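Local atomic coordinates of peptidase S8 and S53, subtilisin, kexin, sedolisin (Mycobacterium smegmatis, PDB entry 4KG7), a protein that is probably a subtilisin-like serine endopeptidase, the MycP3 mycosin, acting with the ESX-3 type VII secretion system of the mycobacterial cell envelope. Residues A[11-16]-A[191-196]; A[85-90]-A[96-101]; A[117-122]-A[299-304]; A[262-267]-A[273-278]; A[331-336]-A[342-347]. One frame throughout, in Å; residues are numbered along the deposited sequence. Where two conformers were deposited one is given.

Contact 1: A[11-16]-A[191-196]; sequences PQIAPP and DQSVLG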
# COMPACT_ATOMS: atom_id res chain seq x y z
N PRO A 11 -8.74 17.28 17.74
CA PRO A 11 -7.61 18.22 17.82
C PRO A 11 -6.86 18.23 19.15
O PRO A 11 -5.75 18.74 19.20
CB PRO A 11 -8.24 19.59 17.51
CG PRO A 11 -9.70 19.40 17.61
CD PRO A 11 -10.02 17.94 17.46
N GLN A 12 -7.44 17.66 20.20
CA GLN A 12 -6.75 17.52 21.49
C GLN A 12 -5.75 16.36 21.54
O GLN A 12 -4.99 16.24 22.50
CB GLN A 12 -7.78 17.31 22.61
CG GLN A 12 -8.73 18.47 22.79
CD GLN A 12 -7.98 19.77 23.04
OE1 GLN A 12 -7.17 19.86 23.97
NE2 GLN A 12 -8.22 20.78 22.21
N ILE A 13 -5.77 15.49 20.53
CA ILE A 13 -4.91 14.32 20.53
C ILE A 13 -3.68 14.55 19.64
O ILE A 13 -3.78 14.82 18.43
CB ILE A 13 -5.68 13.07 20.08
CG1 ILE A 13 -6.89 12.82 20.99
CG2 ILE A 13 -4.74 11.87 20.02
CD1 ILE A 13 -6.60 12.48 22.45
N ALA A 14 -2.50 14.43 20.26
CA ALA A 14 -1.24 14.62 19.55
C ALA A 14 -0.87 13.41 18.69
O ALA A 14 -1.27 12.30 18.98
CB ALA A 14 -0.12 14.89 20.54
N PRO A 15 -0.11 13.64 17.62
CA PRO A 15 0.44 12.47 16.96
C PRO A 15 1.39 11.73 17.91
O PRO A 15 1.93 12.34 18.84
CB PRO A 15 1.16 13.04 15.74
CG PRO A 15 1.34 14.48 15.98
CD PRO A 15 0.36 14.90 17.03
N PRO A 16 1.57 10.42 17.69
CA PRO A 16 2.53 9.70 18.49
C PRO A 16 3.96 10.04 18.06
O PRO A 16 4.15 10.60 16.97
CB PRO A 16 2.19 8.25 18.18
CG PRO A 16 1.81 8.31 16.75
CD PRO A 16 1.07 9.59 16.57
N ASP A 191 -11.91 4.08 18.94
CA ASP A 191 -11.17 5.32 18.71
C ASP A 191 -9.84 5.10 18.02
O ASP A 191 -8.99 4.35 18.48
CB ASP A 191 -10.92 6.02 20.04
CG ASP A 191 -10.20 7.32 19.85
OD1 ASP A 191 -10.87 8.31 19.47
OD2 ASP A 191 -8.97 7.34 20.04
N GLN A 192 -9.66 5.77 16.89
CA GLN A 192 -8.39 5.78 16.19
C GLN A 192 -7.81 7.18 16.17
O GLN A 192 -7.11 7.56 15.21
CB GLN A 192 -8.56 5.31 14.76
CG GLN A 192 -9.05 3.89 14.65
CD GLN A 192 -9.20 3.45 13.22
OE1 GLN A 192 -8.65 4.05 12.31
NE2 GLN A 192 -9.95 2.36 13.02
N SER A 193 -8.06 7.95 17.22
CA SER A 193 -7.57 9.34 17.25
C SER A 193 -6.05 9.45 17.05
O SER A 193 -5.58 10.37 16.41
CB SER A 193 -8.00 10.03 18.54
OG SER A 193 -7.59 9.27 19.67
N VAL A 194 -5.28 8.54 17.62
CA VAL A 194 -3.82 8.61 17.50
C VAL A 194 -3.37 8.34 16.06
O VAL A 194 -2.50 9.01 15.52
CB VAL A 194 -3.10 7.71 18.53
CG1 VAL A 194 -1.59 7.73 18.30
CG2 VAL A 194 -3.42 8.19 19.93
N LEU A 195 -3.96 7.32 15.45
CA LEU A 195 -3.66 7.03 14.05
C LEU A 195 -4.08 8.18 13.14
O LEU A 195 -3.33 8.59 12.24
CB LEU A 195 -4.35 5.71 13.62
CG LEU A 195 -4.15 5.28 12.15
CD1 LEU A 195 -2.68 5.10 11.76
CD2 LEU A 195 -4.92 4.01 11.86
N GLY A 196 -5.29 8.68 13.35
CA GLY A 196 -5.72 9.86 12.62
C GLY A 196 -4.74 11.01 12.76
O GLY A 196 -4.38 11.66 11.78
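Ile-13 and Pro-16, in an irregular segment near the N-terminus, lie against Ser-193 and Val-194 in the first turn of helix 193-205. The closest pair of CA atoms, Ile-13 CA and Ser-193 CA, is 6.5 Å apart, and no hydrogen bond crosses between the segments, so the joining falls mainly to side chains. Followed outward, Ile-13 begins with CB 4.1 Å from Ser-193 CB. The two branches then share the helix surface: CG1 sits 3.9 Å from Ser-193 CB, whereas CG2 comes equally close to Val-194 CG2, where the two side chains cross at about a right angle. A chi1 of -58° sets CG2 anti to the backbone N, which is what carries this methyl to the valine. At the tip, CD1 makes no close approach to the helix segment. Farther along, the Pro-16 ring meets the other valine methyl, with Pro-16 CD 3.7 Å from Val-194 CG1 and CB and CG of the ring scarcely farther off. The two methyls of Val-194 thus serve different partners. On the helix side, Asp-191 forms an Asx turn, its OD2 accepting from Ser-193 N at 3.0 Å from above the carboxylate plane. Pro-16 also touches Ala-198 and, on helix 150-170, Ala-162 and Val-166, so this proline bridges two helices. With mostly methyls, methylenes and a proline ring as the touching groups, and partly exposed or exposed residues carrying them, this is a largely apolar surface contact, held by dispersion and the exclusion of water, with no bond across it to fix its register.

Contact 2: A[85-90]-A[96-101]; sequences VEAGGD and DGLTDC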
# COMPACT_ATOMS: atom_id res chain seq x y z
N VAL A 85 17.49 0.48 -1.21
CA VAL A 85 16.66 0.43 0.02
C VAL A 85 17.41 0.77 1.31
O VAL A 85 18.45 0.18 1.65
CB VAL A 85 16.02 -0.96 0.22
CG1 VAL A 85 14.93 -0.89 1.28
CG2 VAL A 85 15.48 -1.50 -1.09
N GLU A 86 16.85 1.73 2.02
CA GLU A 86 17.39 2.31 3.25
C GLU A 86 16.66 1.67 4.44
O GLU A 86 15.45 1.43 4.38
CB GLU A 86 17.15 3.85 3.22
CG GLU A 86 17.49 4.60 4.51
CD GLU A 86 17.17 6.10 4.46
OE1 GLU A 86 16.79 6.61 3.38
OE2 GLU A 86 17.27 6.77 5.50
N ALA A 87 17.38 1.44 5.53
CA ALA A 87 16.79 0.92 6.74
C ALA A 87 15.86 1.93 7.40
O ALA A 87 16.26 3.07 7.61
CB ALA A 87 17.91 0.56 7.70
N GLY A 88 14.64 1.49 7.74
CA GLY A 88 13.70 2.33 8.47
C GLY A 88 13.23 1.70 9.77
O GLY A 88 12.42 2.30 10.46
N GLY A 89 13.75 0.54 10.13
CA GLY A 89 13.48 -0.05 11.42
C GLY A 89 12.38 -1.10 11.42
O GLY A 89 11.87 -1.50 10.38
N ASP A 90 12.00 -1.51 12.64
CA ASP A 90 11.23 -2.74 12.84
C ASP A 90 10.30 -2.56 14.05
O ASP A 90 10.72 -2.08 15.11
CB ASP A 90 12.25 -3.87 13.07
CG ASP A 90 11.66 -5.27 13.01
OD1 ASP A 90 10.44 -5.44 12.88
OD2 ASP A 90 12.45 -6.23 13.12
N ASP A 96 16.67 -3.92 11.18
CA ASP A 96 16.75 -2.63 10.51
C ASP A 96 15.64 -2.42 9.49
O ASP A 96 15.59 -1.39 8.83
CB ASP A 96 18.13 -2.48 9.85
CG ASP A 96 18.45 -3.59 8.83
OD1 ASP A 96 17.60 -4.48 8.58
OD2 ASP A 96 19.60 -3.56 8.33
N GLY A 97 14.75 -3.38 9.36
CA GLY A 97 13.72 -3.28 8.37
C GLY A 97 14.07 -3.95 7.05
O GLY A 97 13.24 -3.96 6.12
N LEU A 98 15.27 -4.51 6.95
CA LEU A 98 15.79 -5.09 5.70
C LEU A 98 15.79 -6.62 5.72
O LEU A 98 16.53 -7.26 4.98
CB LEU A 98 17.17 -4.52 5.36
CG LEU A 98 17.21 -3.00 5.25
CD1 LEU A 98 18.64 -2.56 5.03
CD2 LEU A 98 16.26 -2.53 4.15
N THR A 99 14.94 -7.16 6.58
CA THR A 99 14.65 -8.58 6.60
C THR A 99 13.15 -8.78 6.33
O THR A 99 12.31 -8.30 7.07
CB THR A 99 15.00 -9.22 7.95
OG1 THR A 99 16.40 -9.08 8.20
CG2 THR A 99 14.64 -10.67 7.92
N ASP A 100 12.83 -9.54 5.29
CA ASP A 100 11.46 -9.84 4.95
C ASP A 100 11.21 -11.35 5.07
O ASP A 100 11.64 -12.12 4.21
CB ASP A 100 11.21 -9.36 3.52
CG ASP A 100 9.78 -9.57 3.06
OD1 ASP A 100 8.94 -9.99 3.89
OD2 ASP A 100 9.52 -9.36 1.86
N CYS A 101 10.49 -11.73 6.11
CA CYS A 101 10.18 -13.13 6.40
C CYS A 101 8.91 -13.59 5.67
O CYS A 101 8.54 -14.76 5.74
CB CYS A 101 10.03 -13.26 7.93
SG CYS A 101 9.75 -14.88 8.69
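An edge strand of the parallel central sheet, 85-90, is met by the loop leading to helix 104-113, with Gly-89 facing Asp-96. Their CA atoms are 4.3 Å apart, and one backbone hydrogen bond joins them: Gly-89 N to Asp-96 O, 3.0 Å, with the donor well above the carbonyl plane. The same oxygen lies 3.2 Å from Ala-87 CB, a tight fit. Glycine at position 97 allows a close return of the chain, since Gly-97 CA comes within 3.3 Å of Gly-89 O while phi is positive (93°). Asp-96 OD1 accepts from Leu-98 N at 2.8 Å, closing an Asx turn. The aspartate CG stands between its own backbone N and carbonyl carbon (chi1 58°), which lets the Leu-98 N-H meet OD1 from above the carboxylate plane. At the end of the turn, Leu-98 supplies the apolar part: CD2 lies 3.6 Å from Val-85 CG1, as the two side chains slide past each other in opposite directions, and CD1 reaches Ala-87 CB. Gly-97 O also bonds to Ser-132 OG of strand 129-134. The sheet edge and the turn folded over it belong to the subtilisin-type alpha/beta core, near the predicted charge-relay residue Asp-73.

Contact 3: A[117-122]-A[299-304]; sequences GPDGFS and GGLSNA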
# COMPACT_ATOMS: atom_id res chain seq x y z
N GLY A 117 16.53 -4.78 -15.60
CA GLY A 117 17.56 -5.80 -15.64
C GLY A 117 17.47 -6.59 -16.92
O GLY A 117 16.92 -6.11 -17.92
N PRO A 118 18.00 -7.83 -16.90
CA PRO A 118 18.09 -8.64 -18.12
C PRO A 118 16.79 -9.37 -18.44
O PRO A 118 16.78 -10.58 -18.70
CB PRO A 118 19.23 -9.60 -17.77
CG PRO A 118 19.06 -9.84 -16.31
CD PRO A 118 18.57 -8.53 -15.73
N ASP A 119 15.70 -8.62 -18.43
CA ASP A 119 14.36 -9.16 -18.59
C ASP A 119 13.41 -7.98 -18.76
O ASP A 119 13.87 -6.84 -18.90
CB ASP A 119 13.98 -10.00 -17.38
CG ASP A 119 14.16 -9.24 -16.08
OD1 ASP A 119 13.71 -8.07 -15.99
OD2 ASP A 119 14.73 -9.83 -15.14
N GLY A 120 12.10 -8.24 -18.76
CA GLY A 120 11.08 -7.22 -19.02
C GLY A 120 10.56 -6.52 -17.79
O GLY A 120 9.62 -5.76 -17.90
N PHE A 121 11.19 -6.74 -16.63
CA PHE A 121 10.65 -6.16 -15.38
C PHE A 121 11.34 -4.86 -14.99
O PHE A 121 12.54 -4.75 -15.06
CB PHE A 121 10.77 -7.14 -14.21
CG PHE A 121 10.34 -6.51 -12.91
CD1 PHE A 121 8.99 -6.40 -12.61
CD2 PHE A 121 11.26 -5.95 -12.03
CE1 PHE A 121 8.58 -5.77 -11.47
CE2 PHE A 121 10.85 -5.33 -10.87
CZ PHE A 121 9.50 -5.22 -10.60
N SER A 122 10.54 -3.89 -14.54
CA SER A 122 11.06 -2.69 -13.90
C SER A 122 10.07 -2.20 -12.86
O SER A 122 8.85 -2.32 -13.05
CB SER A 122 11.28 -1.56 -14.90
OG SER A 122 11.79 -0.40 -14.27
N GLY A 299 17.37 -12.98 -5.18
CA GLY A 299 16.69 -11.72 -5.45
C GLY A 299 16.23 -11.49 -6.89
O GLY A 299 16.15 -10.35 -7.34
N GLY A 300 15.84 -12.56 -7.57
CA GLY A 300 15.36 -12.47 -8.93
C GLY A 300 13.87 -12.21 -8.95
O GLY A 300 13.28 -11.80 -7.94
N LEU A 301 13.27 -12.46 -10.10
CA LEU A 301 11.83 -12.24 -10.27
C LEU A 301 10.99 -13.38 -9.74
O LEU A 301 11.37 -14.55 -9.81
CB LEU A 301 11.50 -12.02 -11.74
CG LEU A 301 12.21 -10.89 -12.47
CD1 LEU A 301 11.61 -10.79 -13.87
CD2 LEU A 301 12.03 -9.57 -11.75
N SER A 302 9.84 -13.02 -9.17
CA SER A 302 8.86 -14.01 -8.69
C SER A 302 7.44 -13.55 -8.94
O SER A 302 7.17 -12.38 -9.19
CB SER A 302 9.04 -14.27 -7.19
OG SER A 302 8.87 -13.04 -6.52
N ASN A 303 6.53 -14.49 -8.90
CA ASN A 303 5.14 -14.24 -9.25
C ASN A 303 4.17 -15.19 -8.56
O ASN A 303 3.07 -15.41 -9.04
CB ASN A 303 4.96 -14.22 -10.77
CG ASN A 303 5.20 -15.57 -11.42
OD1 ASN A 303 5.69 -16.48 -10.78
ND2 ASN A 303 4.91 -15.67 -12.70
N ALA A 304 4.58 -15.76 -7.44
CA ALA A 304 3.73 -16.72 -6.73
C ALA A 304 4.09 -16.84 -5.27
O ALA A 304 5.22 -16.57 -4.88
CB ALA A 304 3.78 -18.09 -7.38
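Backbones stay well apart where Phe-121 faces Leu-301: their CA atoms, the nearest pair across the segments, are 8.0 Å from each other, and no hydrogen bond spans the gap. Segment 117-122 is an irregular loop that turns twice, first in an inverse gamma turn centred on Pro-118 and then in an Asx turn, where Asp-119 OD1 accepts from Phe-121 N at 2.9 Å with an N-H...O angle of 160°. That N-H arrives on the anti side of the carboxylate, 32° out of its plane. Segment 299-304 instead runs into strand 301-306, the middle strand of a small antiparallel sheet. A classic beta bulge interrupts it at Asn-303 and Ala-304, both facing Ser-36. This peripheral sheet is distinct from the parallel core of the subtilisin fold, and within segment 299-304 it is Leu-301 that makes the contact with the loop after helix 104-113. Leu-301 reaches across with both methyls, CD2 on Phe-121 and CD1 mainly on Asp-119. Its CD2 lies 3.7 Å from Phe-121 CG and equally near Phe-121 CB, meeting the ring obliquely at the end next to the backbone. Phe-121 CG is anti to the backbone N (chi1 175°), which extends the ring past the leucine and on to Ser-292 and Val-293 of the adjoining strand. The other methyl, Leu-301 CD1, packs 3.5 Å from Asp-119 OD2, the two side chains coming from opposite directions. This oxygen is engaged in a salt bridge with Arg-81, and the arginine side chain also touches Phe-121.

Contact 4: A[262-267]-A[273-278]; sequences VGAVDS and SFTMAG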
# COMPACT_ATOMS: atom_id res chain seq x y z
N VAL A 262 -6.56 2.74 -2.61
CA VAL A 262 -6.36 2.17 -3.92
C VAL A 262 -7.01 0.80 -4.07
O VAL A 262 -6.63 -0.15 -3.39
CB VAL A 262 -4.86 2.03 -4.21
CG1 VAL A 262 -4.61 1.53 -5.61
CG2 VAL A 262 -4.13 3.32 -3.99
N GLY A 263 -7.98 0.73 -4.99
CA GLY A 263 -8.57 -0.55 -5.38
C GLY A 263 -7.79 -1.24 -6.48
O GLY A 263 -6.89 -0.65 -7.06
N ALA A 264 -8.11 -2.51 -6.74
CA ALA A 264 -7.43 -3.34 -7.75
C ALA A 264 -8.28 -3.46 -9.01
O ALA A 264 -9.50 -3.59 -8.94
CB ALA A 264 -7.15 -4.71 -7.20
N VAL A 265 -7.62 -3.37 -10.16
CA VAL A 265 -8.23 -3.68 -11.44
C VAL A 265 -7.51 -4.82 -12.13
O VAL A 265 -6.33 -5.11 -11.86
CB VAL A 265 -8.32 -2.46 -12.39
CG1 VAL A 265 -9.32 -1.44 -11.88
CG2 VAL A 265 -6.93 -1.85 -12.61
N ASP A 266 -8.24 -5.51 -13.01
CA ASP A 266 -7.61 -6.42 -13.94
C ASP A 266 -6.80 -5.66 -15.01
O ASP A 266 -6.76 -4.44 -15.01
CB ASP A 266 -8.67 -7.42 -14.49
CG ASP A 266 -9.69 -6.81 -15.43
OD1 ASP A 266 -9.46 -5.76 -16.04
OD2 ASP A 266 -10.73 -7.48 -15.60
N SER A 267 -6.11 -6.38 -15.89
CA SER A 267 -5.23 -5.68 -16.86
C SER A 267 -6.01 -4.81 -17.87
O SER A 267 -5.39 -3.95 -18.51
CB SER A 267 -4.31 -6.66 -17.58
OG SER A 267 -5.05 -7.69 -18.22
N SER A 273 -12.31 -8.87 -9.06
CA SER A 273 -13.41 -9.53 -8.35
C SER A 273 -13.28 -9.41 -6.83
O SER A 273 -14.31 -9.37 -6.12
CB SER A 273 -13.46 -11.00 -8.73
OG SER A 273 -12.26 -11.65 -8.37
N PHE A 274 -12.04 -9.37 -6.34
CA PHE A 274 -11.76 -9.37 -4.89
C PHE A 274 -11.62 -7.97 -4.28
O PHE A 274 -11.42 -7.84 -3.09
CB PHE A 274 -10.47 -10.16 -4.63
CG PHE A 274 -9.29 -9.67 -5.42
CD1 PHE A 274 -8.58 -8.54 -5.02
CD2 PHE A 274 -8.95 -10.27 -6.62
CE1 PHE A 274 -7.53 -8.06 -5.78
CE2 PHE A 274 -7.88 -9.80 -7.38
CZ PHE A 274 -7.16 -8.69 -6.97
N THR A 275 -11.71 -6.92 -5.08
CA THR A 275 -11.40 -5.59 -4.52
C THR A 275 -12.49 -5.17 -3.54
O THR A 275 -13.68 -5.28 -3.85
CB THR A 275 -11.08 -4.56 -5.62
OG1 THR A 275 -10.21 -3.54 -5.10
CG2 THR A 275 -12.31 -3.94 -6.22
N MET A 276 -12.09 -4.68 -2.37
CA MET A 276 -13.07 -4.37 -1.31
C MET A 276 -13.75 -3.03 -1.57
O MET A 276 -13.08 -2.00 -1.58
CB MET A 276 -12.39 -4.31 0.04
CG MET A 276 -13.35 -4.05 1.19
SD MET A 276 -12.42 -3.98 2.73
CE MET A 276 -13.61 -3.18 3.78
N ALA A 277 -15.07 -3.02 -1.67
CA ALA A 277 -15.81 -1.79 -1.90
C ALA A 277 -15.88 -0.97 -0.63
O ALA A 277 -16.15 -1.50 0.44
CB ALA A 277 -17.21 -2.08 -2.35
N GLY A 278 -15.66 0.33 -0.76
CA GLY A 278 -15.89 1.24 0.36
C GLY A 278 -15.98 2.66 -0.15
O GLY A 278 -15.46 2.97 -1.23
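Strand 259-265 of the parallel subtilisin-type sheet is covered near its C-terminal end by the loop that leads on to edge strand 281-286; Ala-264 and Thr-275 are the closest pair, with their CA atoms 5.6 Å apart. The polar link is a single, nearly straight hydrogen bond, from Ala-264 N to Thr-275 OG1 at 2.9 Å, with an N-H...O angle of 173°. A threonine hydroxyl thus serves this strand N-H, while neighbouring Gly-263 pairs with Ile-283 and Ala-285. With chi1 at -153°, Thr-275 holds OG1 roughly anti to its own backbone N, aimed at the strand. Close van der Waals packing accompanies the bond: Gly-263 CA is 3.4 Å from Thr-275 OG1, and Thr-275 CB sits 3.8 Å from both Ala-264 N and Ala-264 O, lying against the alanine backbone. Thr-318, at the start of helix 318-335, touches both Ala-264 and Thr-275 and directly precedes the predicted charge-relay residue Ser-319, whose side chain is about 8 Å from that of Phe-274. Apolar contact comes from two carbons of that ring, which meet the alanine methyl obliquely: Phe-274 CE1 lies 3.7 Å from Ala-264 CB, and Phe-274 CZ follows at 4.0 Å.

Contact 5: A[331-336]-A[342-347]; sequences LVRSKF and RQVVHR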
# COMPACT_ATOMS: atom_id res chain seq x y z
N LEU A 331 6.81 9.35 -9.46
CA LEU A 331 7.07 9.95 -10.79
C LEU A 331 6.57 11.39 -10.82
O LEU A 331 7.26 12.31 -11.30
CB LEU A 331 6.40 9.16 -11.90
CG LEU A 331 6.93 7.74 -12.12
CD1 LEU A 331 6.32 7.16 -13.41
CD2 LEU A 331 8.45 7.63 -12.10
N VAL A 332 5.35 11.59 -10.35
CA VAL A 332 4.69 12.90 -10.41
C VAL A 332 5.44 13.90 -9.53
O VAL A 332 5.66 15.03 -9.93
CB VAL A 332 3.20 12.79 -10.03
CG1 VAL A 332 2.58 14.17 -9.81
CG2 VAL A 332 2.44 12.04 -11.12
N ARG A 333 5.81 13.49 -8.31
CA ARG A 333 6.53 14.42 -7.43
C ARG A 333 7.92 14.77 -7.93
O ARG A 333 8.39 15.88 -7.66
CB ARG A 333 6.60 13.90 -6.00
CG ARG A 333 5.24 13.58 -5.40
CD ARG A 333 5.26 13.77 -3.90
NE ARG A 333 5.08 15.17 -3.56
CZ ARG A 333 4.81 15.60 -2.33
NH1 ARG A 333 4.82 14.76 -1.31
NH2 ARG A 333 4.59 16.88 -2.11
N SER A 334 8.57 13.86 -8.65
CA SER A 334 9.86 14.17 -9.24
C SER A 334 9.72 15.18 -10.38
O SER A 334 10.50 16.10 -10.48
CB SER A 334 10.53 12.89 -9.76
OG SER A 334 11.77 13.14 -10.37
N LYS A 335 8.73 14.99 -11.23
CA LYS A 335 8.52 15.89 -12.37
C LYS A 335 8.03 17.25 -11.92
O LYS A 335 8.45 18.29 -12.49
CB LYS A 335 7.56 15.31 -13.40
CG LYS A 335 7.36 16.29 -14.53
CD LYS A 335 6.80 15.71 -15.79
CE LYS A 335 6.66 16.82 -16.82
NZ LYS A 335 5.82 16.43 -17.97
N PHE A 336 7.18 17.26 -10.90
CA PHE A 336 6.57 18.49 -10.40
C PHE A 336 6.88 18.61 -8.91
O PHE A 336 6.02 18.40 -8.06
CB PHE A 336 5.07 18.47 -10.62
CG PHE A 336 4.66 18.30 -12.05
CD1 PHE A 336 4.78 19.32 -12.96
CD2 PHE A 336 4.09 17.11 -12.47
CE1 PHE A 336 4.40 19.14 -14.28
CE2 PHE A 336 3.68 16.94 -13.77
CZ PHE A 336 3.82 17.95 -14.67
N ARG A 342 -1.57 17.42 -1.51
CA ARG A 342 -2.98 17.51 -1.97
C ARG A 342 -3.01 17.70 -3.48
O ARG A 342 -3.87 17.12 -4.17
CB ARG A 342 -3.74 18.65 -1.32
CG ARG A 342 -4.03 18.51 0.15
CD ARG A 342 -4.68 19.76 0.63
NE ARG A 342 -5.28 19.73 1.95
CZ ARG A 342 -4.93 20.52 2.96
NH1 ARG A 342 -3.96 21.41 2.86
NH2 ARG A 342 -5.61 20.44 4.09
N GLN A 343 -2.11 18.52 -4.01
CA GLN A 343 -2.07 18.76 -5.45
C GLN A 343 -1.71 17.48 -6.19
O GLN A 343 -2.25 17.21 -7.25
CB GLN A 343 -1.08 19.87 -5.81
CG GLN A 343 -1.57 21.26 -5.47
CD GLN A 343 -0.51 22.32 -5.71
OE1 GLN A 343 0.57 22.28 -5.11
NE2 GLN A 343 -0.81 23.29 -6.57
N VAL A 344 -0.81 16.67 -5.62
CA VAL A 344 -0.40 15.44 -6.26
C VAL A 344 -1.55 14.45 -6.30
O VAL A 344 -1.80 13.83 -7.34
CB VAL A 344 0.82 14.82 -5.55
CG1 VAL A 344 1.13 13.42 -6.08
CG2 VAL A 344 2.05 15.71 -5.69
N VAL A 345 -2.26 14.32 -5.18
CA VAL A 345 -3.41 13.43 -5.14
C VAL A 345 -4.47 13.89 -6.16
O VAL A 345 -5.03 13.09 -6.88
CB VAL A 345 -3.97 13.30 -3.70
CG1 VAL A 345 -5.33 12.61 -3.71
CG2 VAL A 345 -2.97 12.55 -2.82
N HIS A 346 -4.75 15.18 -6.21
CA HIS A 346 -5.71 15.72 -7.18
C HIS A 346 -5.29 15.38 -8.61
O HIS A 346 -6.11 14.99 -9.44
CB HIS A 346 -5.80 17.24 -7.00
CG HIS A 346 -6.71 17.92 -7.98
ND1 HIS A 346 -8.08 18.01 -7.81
CD2 HIS A 346 -6.44 18.55 -9.15
CE1 HIS A 346 -8.60 18.69 -8.81
NE2 HIS A 346 -7.64 18.99 -9.65
N ARG A 347 -4.02 15.53 -8.91
CA ARG A 347 -3.51 15.24 -10.24
C ARG A 347 -3.72 13.74 -10.57
O ARG A 347 -4.06 13.38 -11.70
CB ARG A 347 -2.05 15.64 -10.26
CG ARG A 347 -1.29 15.37 -11.53
CD ARG A 347 0.03 16.11 -11.49
NE ARG A 347 -0.11 17.52 -11.86
CZ ARG A 347 -0.03 18.00 -13.10
NH1 ARG A 347 0.17 17.20 -14.15
NH2 ARG A 347 -0.19 19.30 -13.29
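Val-332, on the last turns of helix 318-335, faces Val-344 and Arg-347 of helix 341-350. The two short helical segments run at 122° to each other with their axes 10.5 Å apart, a spacing that side chains must bridge. Val-332 uses one methyl for both neighbours: CG1 lies 3.6 Å from Arg-347 CD and 4.1 Å from Val-344 CG1. Next comes Arg-333, whose chain, bent at chi3 (81°), crosses Val-344 at about a right angle and sets NE 3.7 Å from Val-344 CG2. Its guanidinium goes on to other partners, a salt bridge with Asp-207 and the carbonyl oxygens of Arg-174 and Leu-339. Lys-335 lays its CG over the centre of the Phe-336 ring, 3.7 Å above the plane. Phe-336, just past the helix, offers the opposite face to Arg-347. This is a cation-pi contact, with Arg-347 CZ 4.3 Å from the ring centroid and the two planes 34° apart, so the groups overlap without stacking flat; the closest atoms are Phe-336 CE2 and Arg-347 NH1 at 3.5 Å. Arg-347 NH1 is also bound by the carbonyl oxygens of Ala-373 and Trp-376. Both arginines are buried, and both lay their aliphatic stems on valines while terminal nitrogens bind oxygens; the aromatic face would further ease the charge of Arg-347.

None of the five contacts touches another; they are spread round one subtilisin-type domain. Contacts 2 and 4 reach the same parallel sheet, at edge strand 85-90 and at strand 259-265, with centres 28 Å apart on opposite sides of the chain's centre. They lie nearest the predicted triad: Gly-97 of contact 2 is about 9 Å from the side chain of Asp-73, and the side chain of Phe-274 of contact 4 about 8 Å from that of Ser-319. Helix 318-335 begins beside contact 4 and ends in contact 5, 23 Å away between centres. Contacts 1 and 3, about 40 Å apart between centres, alternate along the chain and occupy opposite sides of its centre.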